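Local coordinates for cytidine deaminase (Burkholderia pseudomallei, PDB 3DMO), which probably scavenges cytidine and 2'-deoxycytidine for UMP synthesis, deaminating them hydrolytically to uridine and 2'-deoxyuridine with a zinc cofactor, at residues L14-A18 / G35-V39; H90-P95 / L115-D121; T40-F46 / S69-Y75; N31-G35 / V85-T89. All coordinates share one frame; numbering follows the deposited sequence.

Interaction 1 (L14-A18 / G35-V39)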
loop_
_atom_site.group_PDB
_atom_site.type_symbol
_atom_site.label_atom_id
_atom_site.label_comp_id
_atom_site.label_asym_id
_atom_site.label_seq_id
_atom_site.Cartn_x
_atom_site.Cartn_y
_atom_site.Cartn_z
ATOM N N LEU A 14 -10.917 26.059 6.650
ATOM C CA LEU A 14 -10.361 24.806 6.111
ATOM C C LEU A 14 -10.556 23.651 7.107
ATOM O O LEU A 14 -10.853 22.522 6.711
ATOM C CB LEU A 14 -8.872 24.959 5.781
ATOM C CG LEU A 14 -8.294 24.586 4.406
ATOM C CD1 LEU A 14 -6.904 23.975 4.544
ATOM C CD2 LEU A 14 -9.183 23.703 3.524
ATOM N N ILE A 15 -10.394 23.944 8.394
ATOM C CA ILE A 15 -10.619 22.945 9.445
ATOM C C ILE A 15 -12.087 22.518 9.476
ATOM O O ILE A 15 -12.395 21.327 9.590
ATOM C CB ILE A 15 -10.159 23.460 10.829
ATOM C CG1 ILE A 15 -8.627 23.418 10.925
ATOM C CG2 ILE A 15 -10.799 22.641 11.962
ATOM C CD1 ILE A 15 -8.031 24.318 12.027
ATOM N N GLU A 16 -12.995 23.484 9.358
ATOM C CA GLU A 16 -14.425 23.172 9.316
ATOM C C GLU A 16 -14.785 22.267 8.134
ATOM O O GLU A 16 -15.635 21.388 8.253
ATOM C CB GLU A 16 -15.289 24.447 9.317
ATOM C CG GLU A 16 -15.379 25.154 10.685
ATOM C CD GLU A 16 -15.787 24.210 11.833
ATOM O OE1 GLU A 16 -16.855 23.557 11.729
ATOM O OE2 GLU A 16 -15.036 24.118 12.836
ATOM N N ALA A 17 -14.125 22.478 6.997
ATOM C CA ALA A 17 -14.319 21.616 5.827
ATOM C C ALA A 17 -13.750 20.203 6.059
ATOM O O ALA A 17 -14.354 19.213 5.650
ATOM C CB ALA A 17 -13.721 22.265 4.578
ATOM N N ALA A 18 -12.606 20.117 6.737
ATOM C CA ALA A 18 -12.005 18.824 7.080
ATOM C C ALA A 18 -12.906 18.020 8.027
ATOM O O ALA A 18 -13.037 16.805 7.889
ATOM C CB ALA A 18 -10.626 19.022 7.684
ATOM N N GLY A 35 -10.781 13.114 8.604
ATOM C CA GLY A 35 -11.155 13.969 7.486
ATOM C C GLY A 35 -10.015 14.866 7.062
ATOM O O GLY A 35 -9.137 15.207 7.856
ATOM N N ALA A 36 -10.037 15.253 5.792
ATOM C CA ALA A 36 -9.071 16.200 5.262
ATOM C C ALA A 36 -9.763 17.123 4.292
ATOM O O ALA A 36 -10.765 16.758 3.676
ATOM C CB ALA A 36 -7.914 15.473 4.573
ATOM N N ALA A 37 -9.244 18.335 4.181
ATOM C CA ALA A 37 -9.740 19.275 3.191
ATOM C C ALA A 37 -8.568 19.982 2.551
ATOM O O ALA A 37 -7.717 20.541 3.237
ATOM C CB ALA A 37 -10.693 20.271 3.815
ATOM N N LEU A 38 -8.555 19.947 1.225
ATOM C CA LEU A 38 -7.449 20.435 0.417
ATOM C C LEU A 38 -7.946 21.631 -0.377
ATOM O O LEU A 38 -9.014 21.554 -1.000
ATOM C CB LEU A 38 -7.034 19.317 -0.543
ATOM C CG LEU A 38 -5.921 19.482 -1.563
ATOM C CD1 LEU A 38 -4.571 19.674 -0.876
ATOM C CD2 LEU A 38 -5.914 18.244 -2.447
ATOM N N VAL A 39 -7.201 22.735 -0.348
ATOM C CA VAL A 39 -7.596 23.909 -1.121
ATOM C C VAL A 39 -6.549 24.164 -2.189
ATOM O O VAL A 39 -5.362 24.160 -1.901
ATOM C CB VAL A 39 -7.867 25.176 -0.238
ATOM C CG1 VAL A 39 -6.622 25.615 0.546
ATOM C CG2 VAL A 39 -8.430 26.320 -1.103
#
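The carbonyl oxygen of Ala18 lies against the backbone of Gly35: Gly35 CA points a hydrogen at Ala18 O from 3.4 Å, with an angle of 148° at that hydrogen. No conventional hydrogen bond joins the two segments. The rest of this buried interface is made mainly by apolar groups, and the missing side chain at Gly35 is what lets the helix carbonyl settle so low on the strand. The methyl of Ala37 is at the centre of the contact. Its CB reaches 3.5 Å from Ala18 N, beside the helical bond from Ala18 N to Leu14 O, and also meets Ala17 CB at 3.7 Å. Leu14 closes the far end. A first torsion well off a staggered position (chi1 -128°) swings its CD2 over the strand, 3.5 Å from Ala37 O and 4.2 Å from Val39 CB. The helix and strand axes approach to 6.5 Å, and their directions differ by 135°. Ala36 and Leu38 point the other way, onto helix 62-72, which bears the predicted proton donor Glu63. Helices packed on both faces of a central sheet are the hallmark of the layered alpha/beta/alpha fold of the cytidine deaminase family.

Interaction 2 (H90-P95 / L115-D121)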
loop_
_atom_site.group_PDB
_atom_site.type_symbol
_atom_site.label_atom_id
_atom_site.label_comp_id
_atom_site.label_asym_id
_atom_site.label_seq_id
_atom_site.Cartn_x
_atom_site.Cartn_y
_atom_site.Cartn_z
ATOM N N HIS A 90 -5.548 13.154 20.841
ATOM C CA HIS A 90 -5.192 14.014 21.974
ATOM C C HIS A 90 -4.618 15.365 21.534
ATOM O O HIS A 90 -5.106 16.423 21.946
ATOM C CB HIS A 90 -4.218 13.319 22.937
ATOM C CG HIS A 90 -3.770 14.204 24.056
ATOM N ND1 HIS A 90 -4.660 14.907 24.841
ATOM C CD2 HIS A 90 -2.535 14.525 24.505
ATOM C CE1 HIS A 90 -3.991 15.619 25.731
ATOM N NE2 HIS A 90 -2.701 15.403 25.551
ATOM N N GLY A 91 -3.557 15.314 20.732
ATOM C CA GLY A 91 -3.016 16.508 20.082
ATOM C C GLY A 91 -3.536 16.631 18.658
ATOM O O GLY A 91 -4.425 15.871 18.247
ATOM N N PRO A 92 -3.012 17.611 17.897
ATOM C CA PRO A 92 -3.333 17.671 16.468
ATOM C C PRO A 92 -2.952 16.347 15.815
ATOM O O PRO A 92 -1.884 15.803 16.116
ATOM C CB PRO A 92 -2.437 18.805 15.957
ATOM C CG PRO A 92 -2.215 19.685 17.162
ATOM C CD PRO A 92 -2.120 18.708 18.316
ATOM N N ILE A 93 -3.824 15.824 14.956
ATOM C CA ILE A 93 -3.592 14.527 14.325
ATOM C C ILE A 93 -2.284 14.533 13.526
ATOM O O ILE A 93 -1.961 15.511 12.852
ATOM C CB ILE A 93 -4.828 14.055 13.483
ATOM C CG1 ILE A 93 -4.690 12.568 13.114
ATOM C CG2 ILE A 93 -5.075 14.976 12.265
ATOM C CD1 ILE A 93 -5.959 11.962 12.572
ATOM N N ALA A 94 -1.522 13.446 13.637
ATOM C CA ALA A 94 -0.267 13.280 12.917
ATOM C C ALA A 94 -0.511 12.457 11.648
ATOM O O ALA A 94 -0.970 11.316 11.729
ATOM C CB ALA A 94 0.724 12.594 13.799
ATOM N N PRO A 95 -0.233 13.040 10.467
ATOM C CA PRO A 95 -0.313 12.240 9.245
ATOM C C PRO A 95 0.632 11.049 9.280
ATOM O O PRO A 95 1.768 11.178 9.755
ATOM C CB PRO A 95 0.133 13.226 8.157
ATOM C CG PRO A 95 -0.229 14.576 8.721
ATOM C CD PRO A 95 0.138 14.439 10.172
ATOM N N LEU A 115 -2.881 20.821 11.010
ATOM C CA LEU A 115 -3.262 19.612 11.750
ATOM C C LEU A 115 -4.099 19.983 12.957
ATOM O O LEU A 115 -3.763 20.915 13.683
ATOM C CB LEU A 115 -2.016 18.846 12.198
ATOM C CG LEU A 115 -1.072 18.459 11.070
ATOM C CD1 LEU A 115 0.214 17.897 11.660
ATOM C CD2 LEU A 115 -1.764 17.482 10.100
ATOM N N THR A 116 -5.181 19.248 13.173
ATOM C CA THR A 116 -6.075 19.552 14.286
ATOM C C THR A 116 -6.772 18.303 14.839
ATOM O O THR A 116 -6.576 17.196 14.340
ATOM C CB THR A 116 -7.084 20.681 13.903
ATOM O OG1 THR A 116 -7.729 21.176 15.085
ATOM C CG2 THR A 116 -8.130 20.211 12.899
ATOM N N ASN A 117 -7.564 18.482 15.890
ATOM C CA ASN A 117 -8.362 17.392 16.437
ATOM C C ASN A 117 -9.776 17.897 16.639
ATOM O O ASN A 117 -10.155 18.905 16.039
ATOM C CB ASN A 117 -7.750 16.846 17.733
ATOM C CG ASN A 117 -7.613 17.908 18.810
ATOM O OD1 ASN A 117 -8.112 19.020 18.663
ATOM N ND2 ASN A 117 -6.923 17.573 19.893
ATOM N N MET A 118 -10.551 17.207 17.469
ATOM C CA MET A 118 -11.940 17.585 17.705
ATOM C C MET A 118 -12.090 18.439 18.965
ATOM O O MET A 118 -13.209 18.656 19.436
ATOM C CB MET A 118 -12.826 16.341 17.796
ATOM C CG MET A 118 -12.850 15.483 16.531
ATOM S SD MET A 118 -13.386 16.375 15.058
ATOM C CE MET A 118 -15.140 16.596 15.353
ATOM N N GLN A 119 -10.971 18.931 19.491
ATOM C CA GLN A 119 -10.958 19.686 20.749
ATOM C C GLN A 119 -10.261 21.045 20.641
ATOM O O GLN A 119 -9.830 21.603 21.652
ATOM C CB GLN A 119 -10.281 18.862 21.850
ATOM C CG GLN A 119 -10.908 17.507 22.110
ATOM C CD GLN A 119 -10.112 16.721 23.118
ATOM O OE1 GLN A 119 -10.283 16.890 24.328
ATOM N NE2 GLN A 119 -9.212 15.865 22.628
ATOM N N GLY A 120 -10.119 21.559 19.420
ATOM C CA GLY A 120 -9.520 22.879 19.193
ATOM C C GLY A 120 -8.003 22.994 19.203
ATOM O O GLY A 120 -7.467 24.103 19.150
ATOM N N ASP A 121 -7.294 21.873 19.274
ATOM C CA ASP A 121 -5.830 21.906 19.225
ATOM C C ASP A 121 -5.336 21.936 17.781
ATOM O O ASP A 121 -5.714 21.079 16.976
ATOM C CB ASP A 121 -5.230 20.718 19.974
ATOM C CG ASP A 121 -5.733 20.634 21.405
ATOM O OD1 ASP A 121 -5.474 21.580 22.193
ATOM O OD2 ASP A 121 -6.401 19.631 21.733
#
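Ile93 O is a carbonyl oxygen buried without a polar partner in the model, enclosed instead by the hydrocarbon of Leu115, whose CD2 comes to 3.4 Å from it. The same leucine meets prolines along the loop: Pro95 CG and Leu115 CD2 reach toward each other tip to tip at 3.6 Å, while Pro92 CB rests 3.8 Å from Leu115 CB. One hydrogen bond ties the backbones, from Ile93 N to Thr116 O at 3.1 Å. It is nearly straight at the hydrogen (173°), though the N-H comes down on the carbonyl from well above its plane (59°).

Beyond this point Asn117 organises the turn that follows the strand. With CG set between its own N and C (chi1 59°), its amide folds back over the turn, and OD1 receives two backbone donors from opposite faces of its plane: Gln119 N at 3.0 Å, which makes an Asx turn, and Asp121 N. At the other end of the amide, Asn117 ND2 donates in its own plane to the anti lone pair of Asp121 OD2 at 2.8 Å, and a further bond runs to the backbone of Thr89. These bonds should fix the amide against rotation. Thr116 OG1 adds a bond to Asp121 O at 2.8 Å. Loop 90-95, tied to the strand through Ile93 N, runs directly into the Pro-Cys-x-x-Cys motif of the deaminase family, where Pro95 touches Glu63 and Cys96 and Cys99 join Cys61 in binding zinc.

Interaction 3 (T40-F46 / S69-Y75)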
loop_
_atom_site.group_PDB
_atom_site.type_symbol
_atom_site.label_atom_id
_atom_site.label_comp_id
_atom_site.label_asym_id
_atom_site.label_seq_id
_atom_site.Cartn_x
_atom_site.Cartn_y
_atom_site.Cartn_z
ATOM N N THR A 40 -7.005 24.362 -3.420
ATOM C CA THR A 40 -6.112 24.468 -4.566
ATOM C C THR A 40 -5.678 25.907 -4.831
ATOM O O THR A 40 -6.163 26.845 -4.197
ATOM C CB THR A 40 -6.788 23.921 -5.839
ATOM O OG1 THR A 40 -7.883 24.773 -6.193
ATOM C CG2 THR A 40 -7.319 22.510 -5.612
ATOM N N ASN A 41 -4.777 26.061 -5.793
ATOM C CA ASN A 41 -4.327 27.370 -6.262
ATOM C C ASN A 41 -5.452 28.336 -6.682
ATOM O O ASN A 41 -5.325 29.547 -6.483
ATOM C CB ASN A 41 -3.242 27.221 -7.350
ATOM C CG ASN A 41 -3.675 26.356 -8.540
ATOM O OD1 ASN A 41 -4.791 25.849 -8.603
ATOM N ND2 ASN A 41 -2.766 26.198 -9.505
ATOM N N ASP A 42 -6.545 27.810 -7.238
ATOM C CA ASP A 42 -7.674 28.645 -7.643
ATOM C C ASP A 42 -8.826 28.637 -6.631
ATOM O O ASP A 42 -9.945 29.065 -6.934
ATOM C CB ASP A 42 -8.139 28.299 -9.070
ATOM C CG ASP A 42 -8.702 26.892 -9.202
ATOM O OD1 ASP A 42 -9.180 26.562 -10.315
ATOM O OD2 ASP A 42 -8.685 26.112 -8.226
ATOM N N GLY A 43 -8.550 28.137 -5.426
ATOM C CA GLY A 43 -9.491 28.227 -4.308
ATOM C C GLY A 43 -10.538 27.135 -4.175
ATOM O O GLY A 43 -11.418 27.224 -3.311
ATOM N N LYS A 44 -10.459 26.113 -5.025
ATOM C CA LYS A 44 -11.367 24.973 -4.955
ATOM C C LYS A 44 -10.986 24.068 -3.785
ATOM O O LYS A 44 -9.803 23.857 -3.513
ATOM C CB LYS A 44 -11.332 24.188 -6.261
ATOM C CG LYS A 44 -12.513 23.263 -6.468
ATOM C CD LYS A 44 -12.667 22.942 -7.951
ATOM C CE LYS A 44 -14.080 22.470 -8.286
ATOM N NZ LYS A 44 -14.367 21.119 -7.723
ATOM N N VAL A 45 -11.997 23.543 -3.105
ATOM C CA VAL A 45 -11.798 22.698 -1.931
ATOM C C VAL A 45 -12.193 21.255 -2.240
ATOM O O VAL A 45 -13.238 21.007 -2.842
ATOM C CB VAL A 45 -12.575 23.246 -0.710
ATOM C CG1 VAL A 45 -12.476 22.296 0.485
ATOM C CG2 VAL A 45 -12.039 24.609 -0.332
ATOM N N PHE A 46 -11.326 20.318 -1.859
ATOM C CA PHE A 46 -11.607 18.897 -2.007
ATOM C C PHE A 46 -11.627 18.212 -0.644
ATOM O O PHE A 46 -10.687 18.368 0.140
ATOM C CB PHE A 46 -10.565 18.234 -2.918
ATOM C CG PHE A 46 -10.695 18.635 -4.358
ATOM C CD1 PHE A 46 -11.468 17.874 -5.238
ATOM C CD2 PHE A 46 -10.079 19.787 -4.830
ATOM C CE1 PHE A 46 -11.608 18.249 -6.573
ATOM C CE2 PHE A 46 -10.217 20.165 -6.160
ATOM C CZ PHE A 46 -10.983 19.387 -7.028
ATOM N N SER A 69 -8.492 12.770 -5.380
ATOM C CA SER A 69 -9.707 13.392 -5.914
ATOM C C SER A 69 -9.387 14.667 -6.694
ATOM O O SER A 69 -9.904 14.882 -7.793
ATOM C CB SER A 69 -10.701 13.695 -4.791
ATOM O OG SER A 69 -11.376 12.523 -4.374
ATOM N N ALA A 70 -8.528 15.507 -6.130
ATOM C CA ALA A 70 -8.085 16.721 -6.807
ATOM C C ALA A 70 -7.313 16.405 -8.099
ATOM O O ALA A 70 -7.522 17.054 -9.120
ATOM C CB ALA A 70 -7.248 17.569 -5.879
ATOM N N LEU A 71 -6.427 15.412 -8.047
ATOM C CA LEU A 71 -5.707 14.960 -9.245
ATOM C C LEU A 71 -6.656 14.499 -10.350
ATOM O O LEU A 71 -6.492 14.870 -11.513
ATOM C CB LEU A 71 -4.698 13.849 -8.905
ATOM C CG LEU A 71 -3.224 14.179 -8.591
ATOM C CD1 LEU A 71 -2.414 14.445 -9.852
ATOM C CD2 LEU A 71 -3.053 15.340 -7.614
ATOM N N ALA A 72 -7.655 13.706 -9.976
ATOM C CA ALA A 72 -8.700 13.260 -10.901
ATOM C C ALA A 72 -9.511 14.417 -11.515
ATOM O O ALA A 72 -10.050 14.280 -12.613
ATOM C CB ALA A 72 -9.617 12.266 -10.212
ATOM N N ALA A 73 -9.566 15.549 -10.810
ATOM C CA ALA A 73 -10.225 16.750 -11.307
ATOM C C ALA A 73 -9.305 17.624 -12.172
ATOM O O ALA A 73 -9.721 18.675 -12.646
ATOM C CB ALA A 73 -10.817 17.565 -10.133
ATOM N N GLY A 74 -8.063 17.191 -12.380
ATOM C CA GLY A 74 -7.139 17.896 -13.261
ATOM C C GLY A 74 -6.149 18.823 -12.578
ATOM O O GLY A 74 -5.475 19.610 -13.242
ATOM N N TYR A 75 -6.055 18.743 -11.256
ATOM C CA TYR A 75 -5.033 19.496 -10.540
ATOM C C TYR A 75 -3.777 18.660 -10.558
ATOM O O TYR A 75 -3.852 17.426 -10.563
ATOM C CB TYR A 75 -5.489 19.877 -9.127
ATOM C CG TYR A 75 -6.574 20.916 -9.187
ATOM C CD1 TYR A 75 -6.252 22.267 -9.221
ATOM C CD2 TYR A 75 -7.907 20.544 -9.273
ATOM C CE1 TYR A 75 -7.245 23.234 -9.320
ATOM C CE2 TYR A 75 -8.914 21.498 -9.366
ATOM C CZ TYR A 75 -8.564 22.837 -9.393
ATOM O OH TYR A 75 -9.543 23.793 -9.484
#
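The ring of Phe46 lies flat over the last turn of helix 62-72, with Ala70 CA 3.8 Å from its centroid and only 7° off the ring normal, a close CH-pi contact. The methyl of Ala73 comes in obliquely, its CB 3.6 Å from Phe46 CZ. Next along is Tyr75, whose CE2 stands 3.7 Å from Phe46 CE2; the two rings are steeply inclined, their planes 72° apart. Tyr75 gets there because the helix ends in a Schellman motif, in which Gly74 takes positive phi and turns the chain back toward the sheet. Segment 40-46 is the tip of the beta hairpin that links strands 34-40 and 45-49, a type I turn from Thr40 to Gly43 with a G1 bulge, closed by the bond from Thr40 N to Lys44 O. Contact 40-46 / 69-75 thus seats a hairpin tip on a helix C-terminus.

Thr40 lays its methyl over one face of the tyrosine, CG2 being 3.7 Å from the ring centroid. Its chi1 of 67° sets OG1 between its own N and carbonyl carbon, facing Asp42, while CG2 is left to cover the ring. OG1 donates to Asp42 OD2 at 2.6 Å, nearly along the C-O axis. Tyr75 OH donates to the same oxygen at 2.8 Å, on the syn lone pair of Asp42 OD2, so two hydroxyls grip one carboxylate oxygen and would probably favour its ionised form. At the tyrosine's edge stands Asn41 OD1, while Asn41 ND2 bonds to Glu79. The Lys44 side chain passes at about a right angle to the tyrosine, its CD 3.6 Å from Tyr75 OH.

Interaction 4 (N31-G35 / V85-T89)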
loop_
_atom_site.group_PDB
_atom_site.type_symbol
_atom_site.label_atom_id
_atom_site.label_comp_id
_atom_site.label_asym_id
_atom_site.label_seq_id
_atom_site.Cartn_x
_atom_site.Cartn_y
_atom_site.Cartn_z
ATOM N N ASN A 31 -13.067 2.018 13.366
ATOM C CA ASN A 31 -13.987 2.995 13.957
ATOM C C ASN A 31 -13.301 4.334 14.262
ATOM O O ASN A 31 -13.702 5.064 15.170
ATOM C CB ASN A 31 -14.687 2.426 15.204
ATOM C CG ASN A 31 -15.717 1.380 14.856
ATOM O OD1 ASN A 31 -16.635 1.629 14.071
ATOM N ND2 ASN A 31 -15.569 0.192 15.430
ATOM N N PHE A 32 -12.267 4.644 13.491
ATOM C CA PHE A 32 -11.488 5.853 13.676
ATOM C C PHE A 32 -11.627 6.691 12.412
ATOM O O PHE A 32 -10.974 6.422 11.408
ATOM C CB PHE A 32 -10.024 5.489 13.932
ATOM C CG PHE A 32 -9.152 6.664 14.294
ATOM C CD1 PHE A 32 -9.147 7.178 15.593
ATOM C CD2 PHE A 32 -8.317 7.248 13.339
ATOM C CE1 PHE A 32 -8.330 8.259 15.931
ATOM C CE2 PHE A 32 -7.496 8.330 13.670
ATOM C CZ PHE A 32 -7.503 8.836 14.966
ATOM N N LYS A 33 -12.507 7.688 12.466
ATOM C CA LYS A 33 -12.794 8.528 11.314
ATOM C C LYS A 33 -11.808 9.680 11.207
ATOM O O LYS A 33 -11.513 10.360 12.199
ATOM C CB LYS A 33 -14.222 9.064 11.384
ATOM C CG LYS A 33 -15.291 7.983 11.295
ATOM C CD LYS A 33 -16.679 8.595 11.216
ATOM C CE LYS A 33 -17.717 7.503 11.006
ATOM N NZ LYS A 33 -19.110 8.044 10.936
ATOM N N VAL A 34 -11.300 9.893 9.995
ATOM C CA VAL A 34 -10.387 10.994 9.726
ATOM C C VAL A 34 -10.943 11.794 8.549
ATOM O O VAL A 34 -11.527 11.228 7.624
ATOM C CB VAL A 34 -8.944 10.505 9.401
ATOM C CG1 VAL A 34 -7.975 11.686 9.242
ATOM C CG2 VAL A 34 -8.411 9.568 10.478
ATOM N N GLY A 35 -10.781 13.114 8.604
ATOM C CA GLY A 35 -11.155 13.969 7.486
ATOM C C GLY A 35 -10.015 14.866 7.062
ATOM O O GLY A 35 -9.137 15.207 7.856
ATOM N N VAL A 85 -6.133 18.486 8.209
ATOM C CA VAL A 85 -6.405 17.086 8.573
ATOM C C VAL A 85 -6.933 17.066 10.016
ATOM O O VAL A 85 -6.390 17.761 10.888
ATOM C CB VAL A 85 -5.127 16.196 8.463
ATOM C CG1 VAL A 85 -5.487 14.692 8.498
ATOM C CG2 VAL A 85 -4.340 16.531 7.198
ATOM N N VAL A 86 -7.978 16.271 10.268
ATOM C CA VAL A 86 -8.605 16.219 11.600
ATOM C C VAL A 86 -8.982 14.782 11.993
ATOM O O VAL A 86 -9.476 14.013 11.171
ATOM C CB VAL A 86 -9.840 17.182 11.700
ATOM C CG1 VAL A 86 -10.940 16.817 10.690
ATOM C CG2 VAL A 86 -10.392 17.207 13.112
ATOM N N GLY A 87 -8.734 14.434 13.253
ATOM C CA GLY A 87 -9.224 13.183 13.824
ATOM C C GLY A 87 -9.467 13.345 15.314
ATOM O O GLY A 87 -9.164 14.391 15.886
ATOM N N GLU A 88 -10.010 12.301 15.939
ATOM C CA GLU A 88 -10.283 12.296 17.376
ATOM C C GLU A 88 -9.016 11.873 18.136
ATOM O O GLU A 88 -8.903 10.745 18.635
ATOM C CB GLU A 88 -11.465 11.367 17.688
ATOM C CG GLU A 88 -11.952 11.414 19.136
ATOM C CD GLU A 88 -12.609 12.736 19.489
ATOM O OE1 GLU A 88 -11.989 13.531 20.239
ATOM O OE2 GLU A 88 -13.746 12.981 19.010
ATOM N N THR A 89 -8.067 12.796 18.224
ATOM C CA THR A 89 -6.773 12.524 18.839
ATOM C C THR A 89 -6.502 13.501 19.979
ATOM O O THR A 89 -7.143 14.552 20.073
ATOM C CB THR A 89 -5.624 12.603 17.794
ATOM O OG1 THR A 89 -5.762 13.802 17.022
ATOM C CG2 THR A 89 -5.671 11.406 16.844
HETATM O O HOH W 1 -11.281 10.069 14.761
#
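Gly35 and Val86 form an antiparallel hydrogen-bonded pair, with Gly35 N to Val86 O at 3.0 Å and Val86 N to Gly35 O at 2.9 Å. Weaker CA-H...O contacts flank them, Val34 CA lying 3.5 Å from Val86 O.

Water takes over where the strands part. A single molecule donates to Lys33 O at 2.6 Å and accepts from Glu88 N at 2.8 Å, filling in for a direct bond beside the inverse gamma turn centred on Glu88.

Apolar contacts line the edges. Val34 CG1 and Val85 CG1 meet at 4.0 Å on the face toward helix 62-72. Phe32, its CG trans to the backbone N (chi1 -173°), carries its ring along to the other segment, where Thr89 CG2 touches CZ at 3.7 Å in the ring plane, and the bridging water lies above one face, offset toward the rim.

Main-chain bonds and a water thus hold the two segments together. Main-chain Phe32 O and Val34 N also hold the side-chain amide of Asn50, predicted to bind substrate, so the backbone here probably helps to position a pocket residue.

How the interactions relate
Interactions 1 and 4 share Gly35, which packs under helix 11-22 and pairs with strand 80-87. Interaction 2 joins that strand on its far side through Thr116 N and Val85 O, 3.0 Å apart, and meets interaction 1 where Ile15 CG2 and Thr116 CG2 pack at 3.7 Å. Interaction 3 continues the sheet from interaction 1 in the opposite direction, Leu38 O lying 2.8 Å from Phe46 N. Its centre is about 24 Å from that of interaction 2. The side chains of Pro95, Val34 and Ala36 are about 6, 7 and 9 Å from the zinc ion. Interaction 3 lies farther off, its Phe46 side chain about 11 Å from that of Glu63, the predicted proton donor.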